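Local coordinates for protein glutathione s-transferase I (Zea mays, PDB 1AXD) that conjugates glutathione to electrophilic compounds as a dimeric transferase, a reaction by which maize detoxifies herbicides, at residues Y73-R76 / L82-E85. Sequence-based numbering, arbitrary orientation.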
loop_
_atom_site.group_PDB
_atom_site.type_symbol
_atom_site.label_atom_id
_atom_site.label_comp_id
_atom_site.label_asym_id
_atom_site.label_seq_id
_atom_site.Cartn_x
_atom_site.Cartn_y
_atom_site.Cartn_z
ATOM N N TYR A 73 -3.180 -13.066 1.952
ATOM C CA TYR A 73 -3.105 -14.485 1.634
ATOM C C TYR A 73 -3.486 -15.374 2.797
ATOM O O TYR A 73 -4.200 -16.338 2.597
ATOM C CB TYR A 73 -1.702 -14.839 1.174
ATOM C CG TYR A 73 -1.502 -16.309 0.904
ATOM C CD1 TYR A 73 -1.943 -16.882 -0.281
ATOM C CD2 TYR A 73 -0.817 -17.114 1.808
ATOM C CE1 TYR A 73 -1.699 -18.206 -0.562
ATOM C CE2 TYR A 73 -0.567 -18.443 1.530
ATOM C CZ TYR A 73 -1.008 -18.979 0.344
ATOM O OH TYR A 73 -0.712 -20.278 0.032
ATOM N N ALA A 74 -2.986 -15.094 3.990
ATOM C CA ALA A 74 -3.320 -15.923 5.135
ATOM C C ALA A 74 -4.805 -15.907 5.410
ATOM O O ALA A 74 -5.347 -16.908 5.860
ATOM C CB ALA A 74 -2.531 -15.463 6.345
ATOM N N ALA A 75 -5.463 -14.779 5.165
ATOM C CA ALA A 75 -6.901 -14.682 5.393
ATOM C C ALA A 75 -7.596 -15.360 4.256
ATOM O O ALA A 75 -8.435 -16.206 4.476
ATOM C CB ALA A 75 -7.322 -13.213 5.514
ATOM N N ARG A 76 -7.191 -15.024 3.048
ATOM C CA ARG A 76 -7.738 -15.581 1.824
ATOM C C ARG A 76 -7.698 -17.122 1.842
ATOM O O ARG A 76 -8.574 -17.753 1.269
ATOM C CB ARG A 76 -6.898 -15.033 0.665
ATOM C CG ARG A 76 -7.490 -15.132 -0.720
ATOM C CD ARG A 76 -6.411 -14.820 -1.765
ATOM N NE ARG A 76 -6.090 -13.397 -1.855
ATOM C CZ ARG A 76 -6.924 -12.490 -2.349
ATOM N NH1 ARG A 76 -8.122 -12.860 -2.785
ATOM N NH2 ARG A 76 -6.553 -11.221 -2.440
ATOM N N LEU A 82 -12.220 -12.328 7.017
ATOM C CA LEU A 82 -11.454 -11.136 7.377
ATOM C C LEU A 82 -11.297 -10.206 6.184
ATOM O O LEU A 82 -10.841 -9.090 6.358
ATOM C CB LEU A 82 -10.072 -11.534 7.918
ATOM C CG LEU A 82 -9.963 -12.170 9.309
ATOM C CD1 LEU A 82 -8.539 -12.722 9.532
ATOM C CD2 LEU A 82 -10.317 -11.140 10.393
ATOM N N LEU A 83 -11.658 -10.679 4.994
ATOM C CA LEU A 83 -11.575 -9.899 3.759
ATOM C C LEU A 83 -12.945 -9.578 3.200
ATOM O O LEU A 83 -13.038 -8.859 2.213
ATOM C CB LEU A 83 -10.787 -10.672 2.696
ATOM C CG LEU A 83 -9.303 -10.425 2.426
ATOM C CD1 LEU A 83 -8.730 -9.418 3.424
ATOM C CD2 LEU A 83 -8.547 -11.775 2.459
ATOM N N ARG A 84 -13.989 -10.147 3.789
ATOM C CA ARG A 84 -15.359 -9.922 3.335
ATOM C C ARG A 84 -15.485 -10.165 1.847
ATOM O O ARG A 84 -16.247 -9.472 1.176
ATOM C CB ARG A 84 -15.830 -8.511 3.709
ATOM C CG ARG A 84 -15.641 -8.176 5.176
ATOM C CD ARG A 84 -16.321 -9.201 6.060
ATOM N NE ARG A 84 -17.760 -8.968 6.170
ATOM C CZ ARG A 84 -18.527 -9.436 7.156
ATOM N NH1 ARG A 84 -18.012 -10.182 8.128
ATOM N NH2 ARG A 84 -19.804 -9.089 7.212
ATOM N N GLU A 85 -14.720 -11.130 1.339
ATOM C CA GLU A 85 -14.760 -11.487 -0.072
ATOM C C GLU A 85 -16.118 -12.053 -0.325
ATOM O O GLU A 85 -16.584 -12.860 0.466
ATOM C CB GLU A 85 -13.691 -12.542 -0.407
ATOM C CG GLU A 85 -12.234 -12.064 -0.312
ATOM C CD GLU A 85 -11.848 -11.012 -1.356
ATOM O OE1 GLU A 85 -12.745 -10.422 -2.002
ATOM O OE2 GLU A 85 -10.629 -10.771 -1.523
HETATM O O HOH W 1 -8.512 -9.544 -3.982
#
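The guanidinium of R76 and the carboxylate of E85 meet obliquely, their planes 39° apart, in a salt bridge at the long end of its range: NH1 of R76 lies 3.5 Å from OE2 of E85. A water sits at the guanidinium edge, in its plane, accepting from NH2 of R76 at 3.0 Å; the same water gives a weak, long bond to OE2 of E85. Arginine suits this place because its long chain, with CG anti to the backbone N (chi1 -163°) and a bend at chi3, carries the charge beyond the apolar contact. The strongest polar partner of R76 is D95 of the second subunit, which forms a salt bridge with NH2, so R76 reaches across the subunit interface; E85 is poorly ordered, and its bridge is probably the looser of the two.

Nearer the backbone, CB of A75 packs 3.6 Å from CD2 of L83 and 4.0 Å from CB of L82. The small alanine lets the returning chain come close to the helix, and one branch of L83, CD2, lies against both A75 CB and the backbone N of R76. These residues join the last turns of helix 67-78 to the loop leading into helix 88-122. L82 and L83 also reach helix 162-165, A74 packs on helix 14-24, and Y73 packs on L62 and L64 of strand 62-65.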